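Local coordinates for DUF4595 domain-containing protein (Bacteroides vulgatus, PDB 3TZG), which is of unknown function but folds as a porin-like beta barrel with a short helix and its flanking loops packed inside, at residues K95-Y101 with D182-Y186; K72-R76 with N190-L194; H154-N158 with Y174-Y178. All coordinates share one frame; numbering follows the deposited sequence.

Contact 1 (K95-Y101 with D182-Y186)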
loop_
_atom_site.group_PDB
_atom_site.type_symbol
_atom_site.label_atom_id
_atom_site.label_comp_id
_atom_site.label_asym_id
_atom_site.label_seq_id
_atom_site.Cartn_x
_atom_site.Cartn_y
_atom_site.Cartn_z
ATOM N N LYS A 95 10.979 5.588 -10.860
ATOM C CA LYS A 95 11.175 4.868 -9.609
ATOM C C LYS A 95 11.681 3.449 -9.870
ATOM O O LYS A 95 11.066 2.689 -10.618
ATOM C CB LYS A 95 9.871 4.831 -8.808
ATOM C CG LYS A 95 10.028 4.274 -7.402
ATOM C CD LYS A 95 8.666 4.133 -6.760
ATOM C CE LYS A 95 8.697 3.588 -5.371
ATOM N NZ LYS A 95 7.363 3.601 -4.738
ATOM N N GLN A 96 12.810 3.114 -9.253
ATOM C CA GLN A 96 13.416 1.789 -9.312
ATOM C C GLN A 96 13.379 1.144 -7.931
ATOM O O GLN A 96 13.974 1.658 -6.979
ATOM C CB GLN A 96 14.838 1.861 -9.838
ATOM C CG GLN A 96 14.919 1.947 -11.319
ATOM C CD GLN A 96 16.324 2.136 -11.823
ATOM O OE1 GLN A 96 17.271 2.370 -11.075
ATOM N NE2 GLN A 96 16.486 2.054 -13.120
ATOM N N THR A 97 12.685 0.025 -7.822
ATOM C CA THR A 97 12.528 -0.627 -6.533
ATOM C C THR A 97 12.957 -2.092 -6.589
ATOM O O THR A 97 12.793 -2.753 -7.625
ATOM C CB THR A 97 11.054 -0.507 -6.097
ATOM O OG1 THR A 97 10.768 0.878 -5.940
ATOM C CG2 THR A 97 10.771 -1.215 -4.786
ATOM N N VAL A 98 13.482 -2.585 -5.446
ATOM C CA VAL A 98 13.864 -3.972 -5.222
ATOM C C VAL A 98 13.208 -4.438 -3.911
ATOM O O VAL A 98 13.117 -3.684 -2.939
ATOM C CB VAL A 98 15.395 -4.228 -5.243
ATOM C CG1 VAL A 98 15.941 -4.089 -6.656
ATOM C CG2 VAL A 98 16.154 -3.328 -4.255
ATOM N N TYR A 99 12.691 -5.671 -3.932
ATOM C CA TYR A 99 12.012 -6.350 -2.813
ATOM C C TYR A 99 12.915 -7.506 -2.310
ATOM O O TYR A 99 13.323 -8.351 -3.112
ATOM C CB TYR A 99 10.613 -6.858 -3.271
ATOM C CG TYR A 99 9.746 -5.773 -3.886
ATOM C CD1 TYR A 99 9.067 -4.861 -3.088
ATOM C CD2 TYR A 99 9.638 -5.637 -5.266
ATOM C CE1 TYR A 99 8.334 -3.816 -3.643
ATOM C CE2 TYR A 99 8.870 -4.613 -5.837
ATOM C CZ TYR A 99 8.230 -3.695 -5.021
ATOM O OH TYR A 99 7.495 -2.648 -5.553
ATOM N N ASP A 100 13.309 -7.483 -1.018
ATOM C CA ASP A 100 14.148 -8.528 -0.411
ATOM C C ASP A 100 13.463 -9.095 0.810
ATOM O O ASP A 100 12.844 -8.356 1.594
ATOM C CB ASP A 100 15.528 -8.033 -0.060
ATOM C CG ASP A 100 16.342 -7.781 -1.313
ATOM O OD1 ASP A 100 17.005 -8.741 -1.802
ATOM O OD2 ASP A 100 16.316 -6.635 -1.812
ATOM N N TYR A 101 13.572 -10.432 0.947
ATOM C CA TYR A 101 12.896 -11.229 1.961
ATOM C C TYR A 101 13.895 -12.010 2.767
ATOM O O TYR A 101 14.736 -12.656 2.170
ATOM C CB TYR A 101 11.895 -12.180 1.275
ATOM C CG TYR A 101 11.017 -11.486 0.259
ATOM C CD1 TYR A 101 9.821 -10.886 0.638
ATOM C CD2 TYR A 101 11.399 -11.393 -1.075
ATOM C CE1 TYR A 101 9.004 -10.251 -0.296
ATOM C CE2 TYR A 101 10.607 -10.724 -2.009
ATOM C CZ TYR A 101 9.394 -10.185 -1.621
ATOM O OH TYR A 101 8.620 -9.508 -2.525
ATOM N N ASP A 182 2.409 2.248 -6.214
ATOM C CA ASP A 182 2.959 0.963 -6.630
ATOM C C ASP A 182 3.078 0.036 -5.405
ATOM O O ASP A 182 2.760 -1.151 -5.509
ATOM C CB ASP A 182 4.305 1.128 -7.352
ATOM C CG ASP A 182 5.349 1.915 -6.610
ATOM O OD1 ASP A 182 5.074 3.100 -6.277
ATOM O OD2 ASP A 182 6.476 1.384 -6.433
ATOM N N SER A 183 3.456 0.587 -4.232
ATOM C CA SER A 183 3.542 -0.202 -3.005
ATOM C C SER A 183 2.133 -0.591 -2.538
ATOM O O SER A 183 1.940 -1.708 -2.035
ATOM C CB SER A 183 4.297 0.553 -1.920
ATOM O OG SER A 183 5.713 0.488 -2.077
ATOM N N PHE A 184 1.130 0.310 -2.758
ATOM C CA PHE A 184 -0.257 0.014 -2.437
ATOM C C PHE A 184 -0.667 -1.284 -3.141
ATOM O O PHE A 184 -1.070 -2.239 -2.469
ATOM C CB PHE A 184 -1.175 1.180 -2.829
ATOM C CG PHE A 184 -2.639 0.819 -2.831
ATOM C CD1 PHE A 184 -3.357 0.764 -1.646
ATOM C CD2 PHE A 184 -3.295 0.500 -4.021
ATOM C CE1 PHE A 184 -4.707 0.426 -1.652
ATOM C CE2 PHE A 184 -4.651 0.155 -4.022
ATOM C CZ PHE A 184 -5.347 0.135 -2.842
ATOM N N PHE A 185 -0.493 -1.337 -4.488
ATOM C CA PHE A 185 -0.822 -2.499 -5.302
ATOM C C PHE A 185 0.038 -3.722 -4.929
ATOM O O PHE A 185 -0.493 -4.842 -4.877
ATOM C CB PHE A 185 -0.679 -2.173 -6.784
ATOM C CG PHE A 185 -1.840 -1.347 -7.271
ATOM C CD1 PHE A 185 -3.145 -1.836 -7.202
ATOM C CD2 PHE A 185 -1.642 -0.066 -7.780
ATOM C CE1 PHE A 185 -4.223 -1.048 -7.622
ATOM C CE2 PHE A 185 -2.725 0.713 -8.203
ATOM C CZ PHE A 185 -4.003 0.215 -8.119
ATOM N N TYR A 186 1.324 -3.504 -4.602
ATOM C CA TYR A 186 2.210 -4.578 -4.168
ATOM C C TYR A 186 1.622 -5.326 -2.972
ATOM O O TYR A 186 1.650 -6.550 -2.979
ATOM C CB TYR A 186 3.597 -4.024 -3.811
ATOM C CG TYR A 186 4.496 -5.020 -3.111
ATOM C CD1 TYR A 186 5.276 -5.919 -3.838
ATOM C CD2 TYR A 186 4.588 -5.049 -1.723
ATOM C CE1 TYR A 186 6.140 -6.809 -3.198
ATOM C CE2 TYR A 186 5.447 -5.935 -1.071
ATOM C CZ TYR A 186 6.228 -6.805 -1.813
ATOM O OH TYR A 186 7.061 -7.679 -1.173
#

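Contact 2 (K72-R76 with N190-L194)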
loop_
_atom_site.group_PDB
_atom_site.type_symbol
_atom_site.label_atom_id
_atom_site.label_comp_id
_atom_site.label_asym_id
_atom_site.label_seq_id
_atom_site.Cartn_x
_atom_site.Cartn_y
_atom_site.Cartn_z
ATOM N N LYS A 72 10.119 -16.757 -8.628
ATOM C CA LYS A 72 9.885 -17.811 -7.626
ATOM C C LYS A 72 8.676 -17.443 -6.731
ATOM O O LYS A 72 8.753 -17.531 -5.491
ATOM C CB LYS A 72 11.141 -18.083 -6.753
ATOM C CG LYS A 72 12.459 -18.352 -7.487
ATOM C CD LYS A 72 12.729 -19.816 -7.758
ATOM C CE LYS A 72 14.212 -20.153 -7.843
ATOM N NZ LYS A 72 14.905 -19.499 -8.987
ATOM N N GLY A 73 7.604 -16.991 -7.385
ATOM C CA GLY A 73 6.335 -16.656 -6.748
ATOM C C GLY A 73 6.223 -15.356 -5.983
ATOM O O GLY A 73 5.229 -15.166 -5.276
ATOM N N LYS A 74 7.201 -14.442 -6.118
ATOM C CA LYS A 74 7.195 -13.132 -5.433
ATOM C C LYS A 74 7.747 -12.018 -6.285
ATOM O O LYS A 74 8.686 -12.254 -7.057
ATOM C CB LYS A 74 8.047 -13.168 -4.148
ATOM C CG LYS A 74 7.701 -14.210 -3.106
ATOM C CD LYS A 74 8.730 -14.144 -2.016
ATOM C CE LYS A 74 8.445 -15.094 -0.900
ATOM N NZ LYS A 74 9.487 -15.002 0.147
ATOM N N ALA A 75 7.246 -10.785 -6.099
ATOM C CA ALA A 75 7.866 -9.642 -6.783
ATOM C C ALA A 75 9.311 -9.492 -6.268
ATOM O O ALA A 75 9.552 -9.558 -5.052
ATOM C CB ALA A 75 7.072 -8.365 -6.569
ATOM N N ARG A 76 10.270 -9.404 -7.198
ATOM C CA ARG A 76 11.674 -9.311 -6.838
ATOM C C ARG A 76 12.197 -7.885 -7.023
ATOM O O ARG A 76 13.135 -7.478 -6.330
ATOM C CB ARG A 76 12.489 -10.305 -7.671
ATOM C CG ARG A 76 12.062 -11.748 -7.437
ATOM C CD ARG A 76 12.259 -12.169 -5.998
ATOM N NE ARG A 76 11.672 -13.479 -5.736
ATOM C CZ ARG A 76 11.800 -14.135 -4.592
ATOM N NH1 ARG A 76 12.488 -13.604 -3.589
ATOM N NH2 ARG A 76 11.250 -15.332 -4.443
ATOM N N ASN A 190 -0.966 -8.878 -2.903
ATOM C CA ASN A 190 -0.122 -9.825 -2.163
ATOM C C ASN A 190 1.056 -10.341 -3.038
ATOM O O ASN A 190 1.318 -11.560 -3.099
ATOM C CB ASN A 190 -0.950 -11.017 -1.624
ATOM C CG ASN A 190 -0.258 -11.784 -0.516
ATOM O OD1 ASN A 190 0.441 -11.214 0.338
ATOM N ND2 ASN A 190 -0.459 -13.095 -0.488
ATOM N N LEU A 191 1.782 -9.404 -3.687
ATOM C CA LEU A 191 2.893 -9.778 -4.556
ATOM C C LEU A 191 4.107 -10.244 -3.711
ATOM O O LEU A 191 5.016 -10.898 -4.249
ATOM C CB LEU A 191 3.289 -8.639 -5.509
ATOM C CG LEU A 191 2.191 -8.030 -6.388
ATOM C CD1 LEU A 191 2.787 -7.047 -7.383
ATOM C CD2 LEU A 191 1.405 -9.086 -7.151
ATOM N N GLY A 192 4.077 -9.952 -2.404
ATOM C CA GLY A 192 5.114 -10.389 -1.475
ATOM C C GLY A 192 4.845 -11.797 -0.961
ATOM O O GLY A 192 5.674 -12.363 -0.238
ATOM N N GLN A 193 3.649 -12.364 -1.319
ATOM C CA GLN A 193 3.167 -13.704 -0.963
ATOM C C GLN A 193 3.243 -13.867 0.585
ATOM O O GLN A 193 3.807 -14.823 1.111
ATOM C CB GLN A 193 3.988 -14.745 -1.725
ATOM C CG GLN A 193 3.348 -16.085 -1.964
ATOM C CD GLN A 193 4.319 -16.993 -2.712
ATOM O OE1 GLN A 193 5.511 -17.141 -2.357
ATOM N NE2 GLN A 193 3.835 -17.622 -3.776
ATOM N N LEU A 194 2.640 -12.903 1.296
ATOM C CA LEU A 194 2.546 -12.809 2.747
ATOM C C LEU A 194 1.790 -13.989 3.364
ATOM O O LEU A 194 0.724 -14.389 2.884
ATOM C CB LEU A 194 1.845 -11.507 3.126
ATOM C CG LEU A 194 2.656 -10.214 3.211
ATOM C CD1 LEU A 194 3.530 -9.962 1.987
ATOM C CD2 LEU A 194 1.727 -9.045 3.468
#

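Contact 3 (H154-N158 with Y174-Y178)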
loop_
_atom_site.group_PDB
_atom_site.type_symbol
_atom_site.label_atom_id
_atom_site.label_comp_id
_atom_site.label_asym_id
_atom_site.label_seq_id
_atom_site.Cartn_x
_atom_site.Cartn_y
_atom_site.Cartn_z
ATOM N N HIS A 154 8.872 5.301 12.458
ATOM C CA HIS A 154 8.671 3.977 12.991
ATOM C C HIS A 154 7.196 3.836 13.258
ATOM O O HIS A 154 6.649 4.659 14.000
ATOM C CB HIS A 154 9.514 3.768 14.236
ATOM C CG HIS A 154 9.824 2.342 14.565
ATOM N ND1 HIS A 154 11.045 1.986 15.107
ATOM C CD2 HIS A 154 9.073 1.226 14.409
ATOM C CE1 HIS A 154 10.986 0.684 15.312
ATOM N NE2 HIS A 154 9.820 0.174 14.903
ATOM N N THR A 155 6.531 2.856 12.606
ATOM C CA THR A 155 5.083 2.608 12.749
ATOM C C THR A 155 4.842 1.271 13.519
ATOM O O THR A 155 5.470 0.258 13.220
ATOM C CB THR A 155 4.423 2.611 11.382
ATOM O OG1 THR A 155 4.740 3.815 10.689
ATOM C CG2 THR A 155 2.954 2.484 11.462
ATOM N N TYR A 156 3.970 1.293 14.539
ATOM C CA TYR A 156 3.673 0.099 15.341
ATOM C C TYR A 156 2.196 -0.273 15.171
ATOM O O TYR A 156 1.349 0.612 15.182
ATOM C CB TYR A 156 4.031 0.320 16.833
ATOM C CG TYR A 156 5.464 0.736 17.080
ATOM C CD1 TYR A 156 5.843 2.078 17.039
ATOM C CD2 TYR A 156 6.438 -0.203 17.400
ATOM C CE1 TYR A 156 7.148 2.473 17.326
ATOM C CE2 TYR A 156 7.760 0.179 17.649
ATOM C CZ TYR A 156 8.105 1.519 17.621
ATOM O OH TYR A 156 9.410 1.910 17.829
ATOM N N TYR A 157 1.882 -1.571 15.016
ATOM C CA TYR A 157 0.494 -2.030 14.813
ATOM C C TYR A 157 0.031 -2.933 15.925
ATOM O O TYR A 157 0.725 -3.881 16.296
ATOM C CB TYR A 157 0.341 -2.783 13.468
ATOM C CG TYR A 157 0.622 -1.914 12.270
ATOM C CD1 TYR A 157 -0.358 -1.075 11.750
ATOM C CD2 TYR A 157 1.893 -1.851 11.719
ATOM C CE1 TYR A 157 -0.085 -0.209 10.694
ATOM C CE2 TYR A 157 2.179 -0.992 10.660
ATOM C CZ TYR A 157 1.184 -0.185 10.136
ATOM O OH TYR A 157 1.463 0.653 9.080
ATOM N N ASN A 158 -1.182 -2.684 16.403
ATOM C CA ASN A 158 -1.799 -3.469 17.473
ATOM C C ASN A 158 -2.991 -4.295 16.912
ATOM O O ASN A 158 -3.793 -3.759 16.153
ATOM C CB ASN A 158 -2.244 -2.551 18.601
ATOM C CG ASN A 158 -2.824 -3.302 19.758
ATOM O OD1 ASN A 158 -4.013 -3.666 19.767
ATOM N ND2 ASN A 158 -1.988 -3.589 20.740
ATOM N N TYR A 174 -5.088 -0.812 2.747
ATOM C CA TYR A 174 -5.849 0.411 2.921
ATOM C C TYR A 174 -5.490 1.105 4.234
ATOM O O TYR A 174 -5.896 2.259 4.394
ATOM C CB TYR A 174 -7.361 0.138 2.841
ATOM C CG TYR A 174 -7.838 -0.158 1.432
ATOM C CD1 TYR A 174 -7.903 0.848 0.471
ATOM C CD2 TYR A 174 -8.181 -1.449 1.046
ATOM C CE1 TYR A 174 -8.278 0.574 -0.841
ATOM C CE2 TYR A 174 -8.557 -1.738 -0.268
ATOM C CZ TYR A 174 -8.607 -0.721 -1.210
ATOM O OH TYR A 174 -9.019 -0.963 -2.510
ATOM N N VAL A 175 -4.694 0.461 5.143
ATOM C CA VAL A 175 -4.316 1.078 6.433
ATOM C C VAL A 175 -2.786 1.063 6.727
ATOM O O VAL A 175 -2.330 1.851 7.566
ATOM C CB VAL A 175 -5.036 0.422 7.626
ATOM C CG1 VAL A 175 -6.540 0.608 7.542
ATOM C CG2 VAL A 175 -4.677 -1.054 7.787
ATOM N N ILE A 176 -2.009 0.166 6.107
ATOM C CA ILE A 176 -0.571 0.096 6.456
ATOM C C ILE A 176 0.232 1.183 5.707
ATOM O O ILE A 176 -0.300 1.888 4.830
ATOM C CB ILE A 176 0.070 -1.298 6.273
ATOM C CG1 ILE A 176 0.203 -1.672 4.788
ATOM C CG2 ILE A 176 -0.757 -2.316 7.107
ATOM C CD1 ILE A 176 0.797 -2.991 4.488
ATOM N N ASP A 177 1.494 1.359 6.185
ATOM C CA ASP A 177 2.520 2.337 5.806
ATOM C C ASP A 177 3.306 1.871 4.620
ATOM O O ASP A 177 4.017 0.880 4.734
ATOM C CB ASP A 177 3.471 2.504 7.003
ATOM C CG ASP A 177 4.010 3.888 7.220
ATOM O OD1 ASP A 177 3.333 4.683 7.909
ATOM O OD2 ASP A 177 5.134 4.161 6.761
ATOM N N TYR A 178 3.222 2.577 3.490
ATOM C CA TYR A 178 3.972 2.245 2.265
ATOM C C TYR A 178 4.353 3.546 1.508
ATOM O O TYR A 178 3.798 4.621 1.771
ATOM C CB TYR A 178 3.181 1.274 1.357
ATOM C CG TYR A 178 1.819 1.803 0.982
ATOM C CD1 TYR A 178 1.670 2.752 -0.023
ATOM C CD2 TYR A 178 0.681 1.400 1.668
ATOM C CE1 TYR A 178 0.437 3.327 -0.296
ATOM C CE2 TYR A 178 -0.568 1.930 1.365
ATOM C CZ TYR A 178 -0.688 2.892 0.375
ATOM O OH TYR A 178 -1.914 3.430 0.056
HETATM O O HOH W 1 7.421 3.638 8.709
HETATM O O HOH W 2 -0.031 2.862 8.447
#

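Contact 1 (K95-Y101 with D182-Y186)
Tyr99 and Tyr186 stack where strand 90-102, part of the porin-like barrel wall, faces helix 181-188 inside it. Their rings make an offset stack: centroids lie 4.3 Å apart, the planes are within 7° of parallel, and the side chains run antiparallel over one another. Beyond the stack, Tyr186 OH donates to Tyr101 OH over 2.8 Å, and the accepting oxygen lies at the edge of the Tyr186 ring, in its plane.

At the other end of the strand segment, Lys95 and Asp182 meet head-on across the gap. The lysine is extended throughout, with CG anti to the backbone N (chi1 -172°), which carries NZ to 2.8 Å from Asp182 OD1, on the syn lone pair of that oxygen. A second bond, from NZ to OD2, is weak.

The segment axes come no closer than 12.0 Å, so side chains span the whole gap. Further out, Tyr101 OH is also bonded to Ala75 O, and Tyr99 OH to Ser78 OG; these bonds tie the phenol ends to the adjacent wall strand, 74-85. Lys95 NZ has two weak outer partners, Asp179 in a long ion pair and Tyr112 OH.

The chemistry is thus split between a buried ion pair, whose partners would be expected to favour each other's charged form, and a hydroxyl chain from the helix through Tyr101 to a strand carbonyl, which, with the stack, would restrict the position of the Tyr186 ring.

Contact 2 (K72-R76 with N190-L194)
Lys74 and Gln193 cross at about a right angle where the start of strand 74-85 meets the loop that follows helix 181-188. The lysine runs extended, and its CG passes 3.7 Å from Gln193 OE1, while its CE lies 3.9 Å from the carbonyl oxygen of Gly192; these are contacts of methylene groups with oxygens, not bonds of the ammonium group. Gln193 sets out toward 72-76, and with CG anti to the backbone N (chi1 -156°) its amide comes beside the Gly73 carbonyl. NE2 comes within 3.2 Å of Gly73 O, but the angle is too poor for a hydrogen bond.

On the inner side, Ala75 and Leu191 meet through their CB atoms, 3.9 Å apart. Their backbones supply the one hydrogen bond between the segments: Ala75 N donates to Leu191 O at 2.9 Å with an N-H...O angle of 164°, from a position tilted 33° out of the carbonyl plane. The same oxygen receives a CA-H...O contact from Lys74.

The loop offers this carbonyl from a compact turn. Asn190, the first residue past the helix, takes positive phi and closes a Schellman motif, a type I turn runs on to Gln193, and Asn190 OD1 accepts from Leu194 N.

Around the pair, Ala75 and Leu191 both pack on Tyr186 of helix 181-188. Ala75 also touches Ile70 and Leu191 touches Phe68, both on strand 63-71, while Lys74 makes a cation-pi contact with Tyr101 of strand 90-102.

Contact 3 (H154-N158 with Y174-Y178)
Thr155 and Tyr157, on strand 150-158 of the beta-barrel wall, face inward onto Ile176 and Asp177 in the loop that leads to helix 181-188. The CA atoms of Thr155 and Asp177 are 7.4 Å apart, too far for a shared backbone ladder. The strand meets the loop through its side chains and through water, and Tyr157 reaches the loop backbone as well as its side chains.

Among the direct polar contacts, Thr155 OG1 lies 3.2 Å from Asp177 OD1. The bond is weak and only possible, since the hydroxyl could give its proton to a different acceptor. The hydroxyl stands beside the backbone N of Thr155 (chi1 -54°), which turns it to the carboxylate. Asp177 is also held through its backbone, its O being hydrogen-bonded to Tyr128 OH.

Apolar contact comes from Tyr157, whose side chain crosses that of Ile176 at about a right angle. Tyr157 OH comes closest, 3.7 Å from Ile176 CB, with CZ behind it at 4.2 Å from the same carbon. Ile204 of strand 199-208 and Val139 of strand 136-145, on the neighbouring wall strands, also pack on Tyr157, while Ile176 reaches Phe187 of the helix.

Two waters complete the contact. One lies 3.0 Å from Asp177 OD2, to which it may donate, and is weakly bonded to Thr155 OG1, linking the same two side chains by a second, indirect route. The other joins the tyrosine to the loop backbone: it lies 2.7 Å from Tyr157 OH and donates to Val175 O, also at 2.7 Å.

In the fold
All three contacts fix one inner unit, helix 181-188 with the loops before and after it, to the barrel wall. Contacts 1 and 2 adjoin, their centres about 10 Å apart: they use neighbouring strands, and Tyr186 O probably accepts from Leu191 N where the helix passes into its loop. Contact 3 holds the loop before the helix, its centre about 16 Å from that of contact 1, with Tyr178 and Tyr174 packing on the helix residues Ser183 and Phe184. Contacts 1 and 3 are buried, contact 2 only partly. The chemistry differs: an ion pair and stacked rings in contact 1, a backbone bond flanked by exposed Gly73 and Gln193 in contact 2, water bridges in contact 3.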